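Local coordinates for protein histidinol-phosphate aminotransferase (Clostridium acetobutylicum, PDB 3FTB) that probably transfers amino groups between substrates with the help of pyridoxal 5'-phosphate, as expected of a histidinol-phosphate aminotransferase, at residues I150-N162 and V292-L304. Numbering follows the deposited sequence.
Sequences IGNPNNPNGGLIN and VFSPHANFVLCRL. With PO4 (phosphate ion), chain F.
The ring of Phe299 meets the turn at Asn154-Gly158 by its edge: CE1 lies 3.5 Å from Gly158 N, and the Pro156 carbonyl oxygen approaches CD1 near the ring plane. With chi1 at 52°, Phe299 CG is flanked by both its backbone N and carbonyl carbon, and the ring end comes nearer the turn. Beside it, Leu301 divides its methyls, CD1 going to Pro156 CB and CD2 to Asn157 CB, both at 4.0 Å. At the other end Leu160 CD1 comes obliquely to His296, 3.4 Å from CD2, while His296 ND1 gives a weak hydrogen bond to Gly158 O. The case illustrates how two domains can meet, consistent with the fold-type I aminotransferase fold: the loop after strand 147-151 of the large sheet, with cis peptides before Pro153 and Pro156, packs against strand 299-304 and the connection leading into it from strand 289-293, in the small-domain sheet. A water donating to Asn157 O (2.7 Å) bonds weakly to Ser294 O across the contact. Further out, Asn154 ND2 donates to Asn157 OD1, nearly in line with that C=O, and to Pro106 O, so two bonds grip the amide. Phe186 stacks edge-to-face with Phe299.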
# COMPACT_ATOMS: atom_id res chain seq x y z
N ILE A 150 2.03 22.78 -5.14
CA ILE A 150 2.44 23.80 -4.18
C ILE A 150 2.00 23.36 -2.78
O ILE A 150 0.90 22.87 -2.61
CB ILE A 150 1.84 25.17 -4.57
CG1 ILE A 150 2.38 26.29 -3.70
CG2 ILE A 150 0.31 25.13 -4.50
CD1 ILE A 150 1.89 27.66 -4.12
N GLY A 151 2.87 23.50 -1.79
CA GLY A 151 2.55 23.09 -0.44
C GLY A 151 1.78 24.14 0.34
O GLY A 151 2.03 25.33 0.22
N ASN A 152 0.84 23.68 1.15
CA ASN A 152 0.06 24.56 2.00
C ASN A 152 -0.21 23.90 3.35
O ASN A 152 -1.20 23.19 3.49
CB ASN A 152 -1.29 24.85 1.36
CG ASN A 152 -2.07 25.92 2.11
OD1 ASN A 152 -1.47 26.79 2.76
ND2 ASN A 152 -3.39 25.88 2.03
N PRO A 153 0.66 24.16 4.35
CA PRO A 153 1.83 25.03 4.27
C PRO A 153 3.04 24.31 3.66
O PRO A 153 3.11 23.10 3.68
CB PRO A 153 2.13 25.39 5.74
CG PRO A 153 1.24 24.54 6.57
CD PRO A 153 0.51 23.59 5.70
N ASN A 154 3.99 25.08 3.14
CA ASN A 154 5.15 24.48 2.49
C ASN A 154 6.33 24.10 3.40
O ASN A 154 6.81 24.90 4.19
CB ASN A 154 5.66 25.39 1.37
CG ASN A 154 6.60 24.67 0.42
OD1 ASN A 154 6.26 23.63 -0.14
ND2 ASN A 154 7.77 25.25 0.22
N ASN A 155 6.77 22.85 3.25
CA ASN A 155 8.01 22.35 3.83
C ASN A 155 9.17 22.77 2.91
O ASN A 155 9.18 22.42 1.73
CB ASN A 155 7.88 20.83 3.91
CG ASN A 155 9.22 20.12 4.13
OD1 ASN A 155 10.21 20.73 4.51
ND2 ASN A 155 9.23 18.81 3.91
N PRO A 156 10.20 23.47 3.44
CA PRO A 156 10.66 23.71 4.81
C PRO A 156 10.27 25.03 5.49
O PRO A 156 10.54 25.17 6.68
CB PRO A 156 12.19 23.75 4.64
CG PRO A 156 12.43 24.06 3.12
CD PRO A 156 11.07 24.14 2.46
N ASN A 157 9.69 25.99 4.77
CA ASN A 157 9.55 27.32 5.34
C ASN A 157 8.23 27.55 6.05
O ASN A 157 8.01 28.62 6.62
CB ASN A 157 9.77 28.40 4.29
CG ASN A 157 8.68 28.42 3.24
OD1 ASN A 157 8.46 27.44 2.53
ND2 ASN A 157 8.00 29.55 3.13
N GLY A 158 7.34 26.55 6.00
CA GLY A 158 6.06 26.62 6.68
C GLY A 158 5.11 27.71 6.20
O GLY A 158 4.27 28.19 6.95
N GLY A 159 5.23 28.09 4.93
CA GLY A 159 4.41 29.16 4.40
C GLY A 159 3.04 28.70 3.93
O GLY A 159 2.90 27.66 3.29
N LEU A 160 2.01 29.48 4.26
CA LEU A 160 0.64 29.24 3.79
C LEU A 160 0.37 30.02 2.52
O LEU A 160 0.79 31.16 2.40
CB LEU A 160 -0.37 29.66 4.86
CG LEU A 160 -0.59 28.77 6.07
CD1 LEU A 160 -1.29 29.56 7.17
CD2 LEU A 160 -1.40 27.53 5.69
N ILE A 161 -0.36 29.42 1.58
CA ILE A 161 -0.79 30.11 0.37
C ILE A 161 -1.84 31.21 0.66
O ILE A 161 -2.95 30.92 1.09
CB ILE A 161 -1.38 29.14 -0.65
CG1 ILE A 161 -0.35 28.07 -1.06
CG2 ILE A 161 -1.88 29.90 -1.88
CD1 ILE A 161 -0.96 26.94 -1.88
N ASN A 162 -1.45 32.46 0.43
CA ASN A 162 -2.35 33.62 0.51
C ASN A 162 -3.56 33.41 -0.39
O ASN A 162 -3.45 33.41 -1.62
CB ASN A 162 -1.57 34.89 0.09
CG ASN A 162 -2.39 36.17 0.23
OD1 ASN A 162 -3.50 36.28 -0.28
ND2 ASN A 162 -1.81 37.17 0.88
N VAL A 292 14.62 33.72 11.93
CA VAL A 292 13.57 32.71 12.00
C VAL A 292 12.43 33.09 11.04
O VAL A 292 11.82 34.16 11.17
CB VAL A 292 13.05 32.59 13.46
CG1 VAL A 292 11.91 31.59 13.57
CG2 VAL A 292 14.17 32.21 14.40
N PHE A 293 12.16 32.23 10.05
CA PHE A 293 11.01 32.40 9.17
C PHE A 293 9.74 31.92 9.88
O PHE A 293 9.74 30.86 10.51
CB PHE A 293 11.21 31.63 7.86
CG PHE A 293 12.35 32.14 7.01
CD1 PHE A 293 13.63 31.63 7.16
CD2 PHE A 293 12.13 33.13 6.05
CE1 PHE A 293 14.68 32.09 6.38
CE2 PHE A 293 13.17 33.60 5.27
CZ PHE A 293 14.45 33.09 5.43
N SER A 294 8.66 32.70 9.78
CA SER A 294 7.43 32.40 10.51
C SER A 294 6.67 31.18 9.97
O SER A 294 6.27 31.14 8.80
CB SER A 294 6.51 33.62 10.55
OG SER A 294 5.36 33.36 11.33
N PRO A 295 6.47 30.16 10.84
CA PRO A 295 5.86 28.88 10.50
C PRO A 295 4.36 28.90 10.70
O PRO A 295 3.84 29.76 11.42
CB PRO A 295 6.46 27.93 11.55
CG PRO A 295 7.20 28.80 12.55
CD PRO A 295 6.87 30.21 12.25
N HIS A 296 3.66 27.96 10.08
CA HIS A 296 2.23 27.83 10.31
C HIS A 296 1.83 26.40 10.59
O HIS A 296 0.65 26.09 10.68
CB HIS A 296 1.44 28.46 9.16
CG HIS A 296 1.49 29.95 9.18
ND1 HIS A 296 2.54 30.67 8.65
CD2 HIS A 296 0.63 30.86 9.70
CE1 HIS A 296 2.32 31.96 8.83
NE2 HIS A 296 1.17 32.10 9.47
N ALA A 297 2.84 25.54 10.74
CA ALA A 297 2.64 24.15 11.14
C ALA A 297 3.56 23.81 12.31
O ALA A 297 3.84 24.67 13.15
CB ALA A 297 2.89 23.21 9.96
N ASN A 298 4.05 22.58 12.35
CA ASN A 298 4.92 22.15 13.46
C ASN A 298 6.42 22.07 13.12
O ASN A 298 7.13 21.15 13.55
CB ASN A 298 4.42 20.83 14.05
CG ASN A 298 4.49 19.69 13.05
OD1 ASN A 298 4.30 19.90 11.86
ND2 ASN A 298 4.80 18.48 13.54
N PHE A 299 6.91 23.07 12.39
CA PHE A 299 8.34 23.20 12.10
C PHE A 299 8.70 24.65 11.76
O PHE A 299 7.83 25.45 11.41
CB PHE A 299 8.75 22.27 10.96
CG PHE A 299 7.89 22.40 9.74
CD1 PHE A 299 8.15 23.39 8.80
CD2 PHE A 299 6.82 21.55 9.53
CE1 PHE A 299 7.35 23.53 7.67
CE2 PHE A 299 6.03 21.68 8.41
CZ PHE A 299 6.29 22.67 7.48
N VAL A 300 9.98 24.97 11.85
CA VAL A 300 10.48 26.33 11.68
C VAL A 300 11.79 26.36 10.88
O VAL A 300 12.71 25.58 11.17
CB VAL A 300 10.69 26.99 13.07
CG1 VAL A 300 11.71 26.20 13.89
CG2 VAL A 300 11.11 28.45 12.93
N LEU A 301 11.89 27.23 9.87
CA LEU A 301 13.12 27.37 9.08
C LEU A 301 14.02 28.53 9.55
O LEU A 301 13.63 29.70 9.49
CB LEU A 301 12.80 27.57 7.58
CG LEU A 301 13.99 27.79 6.64
CD1 LEU A 301 14.65 26.46 6.31
CD2 LEU A 301 13.58 28.53 5.37
N CYS A 302 15.23 28.19 9.98
CA CYS A 302 16.16 29.18 10.50
C CYS A 302 17.35 29.44 9.55
O CYS A 302 17.93 28.51 8.99
CB CYS A 302 16.63 28.77 11.90
SG CYS A 302 15.28 28.56 13.10
N ARG A 303 17.66 30.71 9.36
CA ARG A 303 18.89 31.13 8.69
C ARG A 303 19.97 31.31 9.75
O ARG A 303 19.70 31.86 10.81
CB ARG A 303 18.65 32.45 7.96
CG ARG A 303 19.80 32.90 7.09
CD ARG A 303 19.76 32.22 5.75
NE ARG A 303 20.93 32.57 4.95
CZ ARG A 303 20.97 33.54 4.04
NH1 ARG A 303 22.09 33.77 3.36
NH2 ARG A 303 19.89 34.27 3.80
N LEU A 304 21.18 30.85 9.47
CA LEU A 304 22.27 30.85 10.46
C LEU A 304 23.39 31.82 10.11
O LEU A 304 23.36 32.46 9.06
CB LEU A 304 22.84 29.44 10.63
CG LEU A 304 21.91 28.32 11.10
CD1 LEU A 304 22.72 27.08 11.46
CD2 LEU A 304 21.06 28.77 12.28
P PO4 F . 11.35 15.92 4.90
O1 PO4 F . 10.69 14.59 4.62
O2 PO4 F . 11.96 16.48 3.63
O3 PO4 F . 10.32 16.89 5.43
O4 PO4 F . 12.43 15.73 5.94
O HOH W 1 9.73 28.64 9.53
O HOH W 2 7.58 31.09 5.65